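Rubredoxin\:oxygen oxidoreductase (Desulfovibrio gigas, PDB 1E5D) catalyses the four-electron reduction of dioxygen to two water molecules, using a diiron centre in a beta-lactamase-like domain and FMN in a flavodoxin-like domain. Local coordinates at residues I209-I222 with G232-V244. Sequence-based numbering, arbitrary orientation.
Sequences IETLVGAGVAPEFI and GADQCTFAVQKYV
With CG1 of Ile222 opposite its own carbonyl carbon (chi1 -67°) and the chain extended beyond it, CD1 is carried to the helix 233-244, 3.7 Å from CB of Cys236 and 4.0 Å from CB of Ala239. In Cys236 SG is likewise anti to the carbonyl carbon, which lays it beside the backbone from Glu220 to Ile222; the sulfur lies 3.4 Å from Ile222 N. Pro219 completes this end: its CB rests on the cysteine side chain, while its carbonyl O receives a CA-H...O contact from Ala233 CA at 3.5 Å. The same oxygen accepts from a water that also donates to Thr237 OG1, a bridge from loop to helix. Gly232, the N-cap residue, gives its N-H to Glu220 O, nearly in line with the carbonyl (C=O...N 163°); at 2.5 Å from Gly232 N to Glu220 O the bond is implausibly short in the model, so its length is doubtful. The positive phi of Gly232 suits glycine. The carboxylate of Glu220 turns elsewhere, to a salt bridge with Lys159. At the other end, Ile209 of the helix 209-214 reaches across with CD1, which meets Tyr243 CB and Val244 CG2, each at 3.7 Å, while its CG2 packs on Val240 CG1. The two helix segments run roughly antiparallel (145°), and their axes come no nearer than 12.0 Å, a wide gap that Ile209 spans. The hydroxyl OH of Tyr243 takes the N-H of Phe167 and its ring meets Tyr194 edge-to-face, its side chain about 7 Å from that of Asp165, an iron ligand. The contact thus joins two helices to strand 221-224, the next-to-last strand of its sheet, in the beta-lactamase-like domain: polar backbone groups link the loop to the start of the helix 233-244, and apolar side-chain packing makes up the rest.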
ATOM      1  N   ILE A 209     -22.422 -16.620  19.339  1.00 22.72           N
ATOM      2  CA  ILE A 209     -23.060 -17.808  18.778  1.00 23.69           C
ATOM      3  C   ILE A 209     -23.481 -18.730  19.907  1.00 33.14           C
ATOM      4  O   ILE A 209     -24.494 -19.416  19.867  1.00 28.82           O
ATOM      5  CB  ILE A 209     -22.111 -18.517  17.805  1.00 26.33           C
ATOM      6  CG1 ILE A 209     -22.138 -17.912  16.397  1.00 31.91           C
ATOM      7  CG2 ILE A 209     -22.391 -20.006  17.777  1.00 29.24           C
ATOM      8  CD1 ILE A 209     -21.079 -18.465  15.468  1.00 35.01           C
ATOM      9  N   GLU A 210     -22.679 -18.743  20.967  1.00 37.86           N
ATOM     10  CA  GLU A 210     -23.037 -19.508  22.154  1.00 36.17           C
ATOM     11  C   GLU A 210     -24.366 -19.029  22.712  1.00 33.42           C
ATOM     12  O   GLU A 210     -25.270 -19.813  22.985  1.00 38.56           O
ATOM     13  CB  GLU A 210     -21.958 -19.353  23.216  1.00 43.16           C
ATOM     14  CG  GLU A 210     -21.813 -20.512  24.184  1.00 61.32           C
ATOM     15  CD  GLU A 210     -20.768 -20.196  25.244  1.00 80.33           C
ATOM     16  OE1 GLU A 210     -21.033 -19.299  26.069  1.00103.82           O
ATOM     17  OE2 GLU A 210     -19.693 -20.832  25.235  1.00103.54           O
ATOM     18  N   THR A 211     -24.488 -17.709  22.890  1.00 24.01           N
ATOM     19  CA  THR A 211     -25.718 -17.229  23.517  1.00 27.21           C
ATOM     20  C   THR A 211     -26.918 -17.356  22.600  1.00 30.44           C
ATOM     21  O   THR A 211     -28.042 -17.587  23.064  1.00 40.50           O
ATOM     22  CB  THR A 211     -25.557 -15.777  24.009  1.00 29.18           C
ATOM     23  OG1 THR A 211     -26.140 -14.864  23.084  1.00 48.53           O
ATOM     24  CG2 THR A 211     -24.076 -15.448  24.106  1.00 25.47           C
ATOM     25  N   LEU A 212     -26.753 -17.226  21.284  1.00 30.24           N
ATOM     26  CA  LEU A 212     -27.971 -17.328  20.474  1.00 36.22           C
ATOM     27  C   LEU A 212     -28.498 -18.759  20.533  1.00 35.88           C
ATOM     28  O   LEU A 212     -29.696 -19.016  20.596  1.00 45.05           O
ATOM     29  CB  LEU A 212     -27.735 -16.875  19.040  1.00 36.99           C
ATOM     30  CG  LEU A 212     -27.491 -15.415  18.694  1.00 38.16           C
ATOM     31  CD1 LEU A 212     -28.726 -14.757  18.075  1.00 41.24           C
ATOM     32  CD2 LEU A 212     -27.054 -14.589  19.896  1.00 44.78           C
ATOM     33  N   VAL A 213     -27.567 -19.705  20.510  1.00 33.45           N
ATOM     34  CA  VAL A 213     -27.908 -21.115  20.641  1.00 32.92           C
ATOM     35  C   VAL A 213     -28.389 -21.393  22.063  1.00 34.02           C
ATOM     36  O   VAL A 213     -29.295 -22.200  22.244  1.00 37.94           O
ATOM     37  CB  VAL A 213     -26.708 -22.008  20.290  1.00 35.32           C
ATOM     38  CG1 VAL A 213     -26.973 -23.467  20.610  1.00 40.56           C
ATOM     39  CG2 VAL A 213     -26.380 -21.848  18.810  1.00 39.70           C
ATOM     40  N   GLY A 214     -27.763 -20.722  23.020  1.00 42.97           N
ATOM     41  CA  GLY A 214     -28.168 -20.812  24.422  1.00 47.82           C
ATOM     42  C   GLY A 214     -29.648 -20.478  24.500  1.00 51.24           C
ATOM     43  O   GLY A 214     -30.472 -21.250  24.981  1.00 64.43           O
ATOM     44  N   ALA A 215     -29.994 -19.304  23.971  1.00 47.50           N
ATOM     45  CA  ALA A 215     -31.414 -19.033  23.733  1.00 40.77           C
ATOM     46  C   ALA A 215     -31.884 -19.979  22.648  1.00 36.83           C
ATOM     47  O   ALA A 215     -31.161 -20.873  22.186  1.00 48.11           O
ATOM     48  CB  ALA A 215     -31.632 -17.579  23.378  1.00 34.78           C
ATOM     49  N   GLY A 216     -33.110 -19.910  22.130  1.00 28.72           N
ATOM     50  CA  GLY A 216     -33.362 -21.014  21.182  1.00 33.15           C
ATOM     51  C   GLY A 216     -33.253 -20.583  19.743  1.00 37.49           C
ATOM     52  O   GLY A 216     -34.174 -20.775  18.940  1.00 54.82           O
ATOM     53  N   VAL A 217     -32.123 -19.978  19.372  1.00 31.47           N
ATOM     54  CA  VAL A 217     -32.059 -19.512  17.986  1.00 27.00           C
ATOM     55  C   VAL A 217     -31.547 -20.602  17.055  1.00 25.37           C
ATOM     56  O   VAL A 217     -30.350 -20.872  16.990  1.00 39.82           O
ATOM     57  CB  VAL A 217     -31.188 -18.248  17.888  1.00 27.66           C
ATOM     58  CG1 VAL A 217     -31.190 -17.706  16.473  1.00 24.28           C
ATOM     59  CG2 VAL A 217     -31.692 -17.210  18.882  1.00 29.52           C
ATOM     60  N   ALA A 218     -32.490 -21.200  16.339  1.00 22.87           N
ATOM     61  CA  ALA A 218     -32.247 -22.216  15.326  1.00 22.39           C
ATOM     62  C   ALA A 218     -33.018 -21.873  14.050  1.00 27.34           C
ATOM     63  O   ALA A 218     -34.118 -22.355  13.802  1.00 41.12           O
ATOM     64  CB  ALA A 218     -32.631 -23.601  15.808  1.00 18.50           C
ATOM     65  N   PRO A 219     -32.396 -21.017  13.251  1.00 35.04           N
ATOM     66  CA  PRO A 219     -33.059 -20.394  12.110  1.00 32.90           C
ATOM     67  C   PRO A 219     -33.350 -21.346  10.953  1.00 29.22           C
ATOM     68  O   PRO A 219     -32.645 -22.327  10.736  1.00 32.92           O
ATOM     69  CB  PRO A 219     -32.041 -19.340  11.649  1.00 32.87           C
ATOM     70  CG  PRO A 219     -31.077 -19.197  12.781  1.00 36.39           C
ATOM     71  CD  PRO A 219     -30.991 -20.574  13.390  1.00 35.72           C
ATOM     72  N   GLU A 220     -34.402 -21.000  10.225  1.00 27.39           N
ATOM     73  CA  GLU A 220     -34.776 -21.598   8.956  1.00 28.21           C
ATOM     74  C   GLU A 220     -34.332 -20.666   7.827  1.00 24.55           C
ATOM     75  O   GLU A 220     -34.137 -21.073   6.692  1.00 20.22           O
ATOM     76  CB  GLU A 220     -36.276 -21.862   8.876  1.00 32.59           C
ATOM     77  CG  GLU A 220     -36.620 -23.332   8.676  1.00 44.28           C
ATOM     78  CD  GLU A 220     -37.420 -23.921   9.818  1.00 55.41           C
ATOM     79  OE1 GLU A 220     -38.666 -23.833   9.773  1.00 79.25           O
ATOM     80  OE2 GLU A 220     -36.824 -24.481  10.763  1.00 68.48           O
ATOM     81  N   PHE A 221     -34.170 -19.407   8.198  1.00 16.89           N
ATOM     82  CA  PHE A 221     -33.714 -18.330   7.358  1.00 19.04           C
ATOM     83  C   PHE A 221     -32.737 -17.406   8.072  1.00 26.81           C
ATOM     84  O   PHE A 221     -33.068 -16.851   9.127  1.00 22.84           O
ATOM     85  CB  PHE A 221     -34.908 -17.472   6.940  1.00 19.37           C
ATOM     86  CG  PHE A 221     -35.817 -18.129   5.924  1.00 21.73           C
ATOM     87  CD1 PHE A 221     -35.487 -18.091   4.581  1.00 23.93           C
ATOM     88  CD2 PHE A 221     -36.977 -18.764   6.333  1.00 22.59           C
ATOM     89  CE1 PHE A 221     -36.322 -18.684   3.652  1.00 27.70           C
ATOM     90  CE2 PHE A 221     -37.819 -19.352   5.407  1.00 22.79           C
ATOM     91  CZ  PHE A 221     -37.485 -19.309   4.065  1.00 24.20           C
ATOM     92  N   ILE A 222     -31.548 -17.215   7.499  1.00 21.31           N
ATOM     93  CA  ILE A 222     -30.712 -16.132   8.019  1.00 18.98           C
ATOM     94  C   ILE A 222     -30.617 -15.025   6.966  1.00 15.32           C
ATOM     95  O   ILE A 222     -30.293 -15.310   5.823  1.00 15.43           O
ATOM     96  CB  ILE A 222     -29.298 -16.561   8.423  1.00 18.25           C
ATOM     97  CG1 ILE A 222     -29.302 -17.499   9.629  1.00 14.03           C
ATOM     98  CG2 ILE A 222     -28.435 -15.326   8.650  1.00 15.04           C
ATOM     99  CD1 ILE A 222     -28.063 -18.353   9.771  1.00 22.14           C
ATOM    100  N   GLY A 232     -33.369 -22.426   4.716  1.00 22.96           N
ATOM    101  CA  GLY A 232     -33.418 -23.794   5.185  1.00 20.58           C
ATOM    102  C   GLY A 232     -32.504 -24.027   6.372  1.00 31.23           C
ATOM    103  O   GLY A 232     -31.378 -23.524   6.419  1.00 43.60           O
ATOM    104  N   ALA A 233     -32.986 -24.796   7.345  1.00 29.32           N
ATOM    105  CA  ALA A 233     -32.227 -25.022   8.568  1.00 27.59           C
ATOM    106  C   ALA A 233     -30.859 -25.610   8.258  1.00 25.93           C
ATOM    107  O   ALA A 233     -29.875 -25.319   8.943  1.00 25.88           O
ATOM    108  CB  ALA A 233     -33.002 -25.926   9.513  1.00 24.47           C
ATOM    109  N   ASP A 234     -30.769 -26.445   7.211  1.00 17.85           N
ATOM    110  CA  ASP A 234     -29.439 -27.010   6.947  1.00 18.72           C
ATOM    111  C   ASP A 234     -28.481 -25.880   6.581  1.00 21.11           C
ATOM    112  O   ASP A 234     -27.391 -25.766   7.126  1.00 22.29           O
ATOM    113  CB  ASP A 234     -29.499 -28.086   5.875  1.00 26.30           C
ATOM    114  CG  ASP A 234     -30.009 -27.585   4.542  1.00 37.56           C
ATOM    115  OD1 ASP A 234     -30.998 -26.823   4.575  1.00 44.89           O
ATOM    116  OD2 ASP A 234     -29.416 -27.924   3.500  1.00 56.46           O
ATOM    117  N   GLN A 235     -28.934 -25.033   5.665  1.00 20.53           N
ATOM    118  CA  GLN A 235     -28.181 -23.873   5.226  1.00 17.27           C
ATOM    119  C   GLN A 235     -27.827 -22.988   6.408  1.00 18.03           C
ATOM    120  O   GLN A 235     -26.693 -22.555   6.608  1.00 28.61           O
ATOM    121  CB  GLN A 235     -29.006 -23.113   4.186  1.00 19.96           C
ATOM    122  CG  GLN A 235     -29.247 -23.934   2.923  1.00 24.38           C
ATOM    123  CD  GLN A 235     -27.993 -24.001   2.071  1.00 28.91           C
ATOM    124  OE1 GLN A 235     -27.311 -25.021   2.032  1.00 46.11           O
ATOM    125  NE2 GLN A 235     -27.691 -22.900   1.394  1.00 26.30           N
ATOM    126  N   CYS A 236     -28.836 -22.724   7.236  1.00 16.10           N
ATOM    127  CA  CYS A 236     -28.550 -21.879   8.394  1.00 18.19           C
ATOM    128  C   CYS A 236     -27.552 -22.543   9.322  1.00 25.43           C
ATOM    129  O   CYS A 236     -26.788 -21.877  10.021  1.00 32.79           O
ATOM    130  CB  CYS A 236     -29.873 -21.561   9.099  1.00  9.83           C
ATOM    131  SG  CYS A 236     -30.931 -20.537   8.036  1.00 24.60           S
ATOM    132  N   THR A 237     -27.549 -23.877   9.328  1.00 29.48           N
ATOM    133  CA  THR A 237     -26.633 -24.573  10.237  1.00 28.95           C
ATOM    134  C   THR A 237     -25.228 -24.523   9.655  1.00 23.39           C
ATOM    135  O   THR A 237     -24.249 -24.349  10.379  1.00 28.91           O
ATOM    136  CB  THR A 237     -27.078 -26.015  10.510  1.00 37.00           C
ATOM    137  OG1 THR A 237     -28.287 -25.998  11.289  1.00 33.44           O
ATOM    138  CG2 THR A 237     -26.043 -26.759  11.345  1.00 26.79           C
ATOM    139  N   PHE A 238     -25.175 -24.659   8.339  1.00 19.29           N
ATOM    140  CA  PHE A 238     -23.940 -24.448   7.593  1.00 20.86           C
ATOM    141  C   PHE A 238     -23.317 -23.104   7.968  1.00 25.91           C
ATOM    142  O   PHE A 238     -22.157 -23.061   8.389  1.00 32.25           O
ATOM    143  CB  PHE A 238     -24.226 -24.521   6.101  1.00 22.47           C
ATOM    144  CG  PHE A 238     -23.045 -24.257   5.191  1.00 28.85           C
ATOM    145  CD1 PHE A 238     -22.012 -25.170   5.078  1.00 30.77           C
ATOM    146  CD2 PHE A 238     -22.986 -23.091   4.447  1.00 28.15           C
ATOM    147  CE1 PHE A 238     -20.940 -24.927   4.232  1.00 32.11           C
ATOM    148  CE2 PHE A 238     -21.921 -22.845   3.599  1.00 30.45           C
ATOM    149  CZ  PHE A 238     -20.893 -23.763   3.487  1.00 29.68           C
ATOM    150  N   ALA A 239     -24.074 -22.015   7.830  1.00 21.17           N
ATOM    151  CA  ALA A 239     -23.574 -20.682   8.134  1.00 21.79           C
ATOM    152  C   ALA A 239     -22.930 -20.610   9.515  1.00 25.30           C
ATOM    153  O   ALA A 239     -21.807 -20.119   9.682  1.00 34.91           O
ATOM    154  CB  ALA A 239     -24.681 -19.633   8.056  1.00 16.19           C
ATOM    155  N   VAL A 240     -23.659 -21.096  10.517  1.00 27.80           N
ATOM    156  CA  VAL A 240     -23.204 -21.011  11.899  1.00 23.74           C
ATOM    157  C   VAL A 240     -22.035 -21.949  12.166  1.00 21.96           C
ATOM    158  O   VAL A 240     -21.120 -21.595  12.907  1.00 24.41           O
ATOM    159  CB  VAL A 240     -24.348 -21.337  12.878  1.00 21.90           C
ATOM    160  CG1 VAL A 240     -23.800 -21.552  14.279  1.00 21.69           C
ATOM    161  CG2 VAL A 240     -25.374 -20.224  12.847  1.00 14.41           C
ATOM    162  N   GLN A 241     -22.079 -23.129  11.556  1.00 21.11           N
ATOM    163  CA  GLN A 241     -20.953 -24.047  11.604  1.00 29.47           C
ATOM    164  C   GLN A 241     -19.668 -23.304  11.240  1.00 27.90           C
ATOM    165  O   GLN A 241     -18.712 -23.209  11.998  1.00 40.04           O
ATOM    166  CB  GLN A 241     -21.175 -25.182  10.616  1.00 47.72           C
ATOM    167  CG  GLN A 241     -21.465 -26.560  11.170  1.00 65.32           C
ATOM    168  CD  GLN A 241     -21.414 -27.612  10.069  1.00 81.39           C
ATOM    169  OE1 GLN A 241     -20.748 -27.441   9.046  1.00 98.85           O
ATOM    170  NE2 GLN A 241     -22.130 -28.710  10.285  1.00 96.11           N
ATOM    171  N   LYS A 242     -19.704 -22.762  10.030  1.00 30.61           N
ATOM    172  CA  LYS A 242     -18.608 -22.040   9.409  1.00 25.50           C
ATOM    173  C   LYS A 242     -18.098 -20.885  10.254  1.00 22.30           C
ATOM    174  O   LYS A 242     -16.886 -20.757  10.420  1.00 14.81           O
ATOM    175  CB  LYS A 242     -19.083 -21.552   8.031  1.00 19.47           C
ATOM    176  CG  LYS A 242     -18.995 -22.685   7.008  1.00 24.73           C
ATOM    177  CD  LYS A 242     -17.557 -22.824   6.516  1.00 35.07           C
ATOM    178  CE  LYS A 242     -17.158 -24.282   6.373  1.00 38.69           C
ATOM    179  NZ  LYS A 242     -15.790 -24.439   5.803  1.00 45.13           N
ATOM    180  N   TYR A 243     -18.999 -20.060  10.785  1.00 18.15           N
ATOM    181  CA  TYR A 243     -18.554 -18.920  11.582  1.00 18.69           C
ATOM    182  C   TYR A 243     -17.725 -19.389  12.767  1.00 21.29           C
ATOM    183  O   TYR A 243     -16.709 -18.786  13.104  1.00 32.52           O
ATOM    184  CB  TYR A 243     -19.740 -18.060  12.056  1.00 15.09           C
ATOM    185  CG  TYR A 243     -19.840 -16.835  11.168  1.00 14.49           C
ATOM    186  CD1 TYR A 243     -19.796 -17.030   9.788  1.00 15.03           C
ATOM    187  CD2 TYR A 243     -19.964 -15.549  11.658  1.00 11.46           C
ATOM    188  CE1 TYR A 243     -19.883 -15.957   8.925  1.00 11.89           C
ATOM    189  CE2 TYR A 243     -20.047 -14.471  10.787  1.00 10.51           C
ATOM    190  CZ  TYR A 243     -20.004 -14.682   9.423  1.00  9.83           C
ATOM    191  OH  TYR A 243     -20.084 -13.624   8.538  1.00 13.61           O
ATOM    192  N   VAL A 244     -18.190 -20.482  13.374  1.00 20.86           N
ATOM    193  CA  VAL A 244     -17.439 -21.087  14.471  1.00 19.79           C
ATOM    194  C   VAL A 244     -16.059 -21.508  13.981  1.00 15.45           C
ATOM    195  O   VAL A 244     -15.033 -21.205  14.567  1.00 18.08           O
ATOM    196  CB  VAL A 244     -18.186 -22.297  15.056  1.00 23.30           C
ATOM    197  CG1 VAL A 244     -17.317 -23.018  16.080  1.00 18.47           C
ATOM    198  CG2 VAL A 244     -19.501 -21.860  15.678  1.00 19.85           C
TER
HETATM  199  O   HOH W   1     -30.199 -23.640  12.486  1.00 34.64           O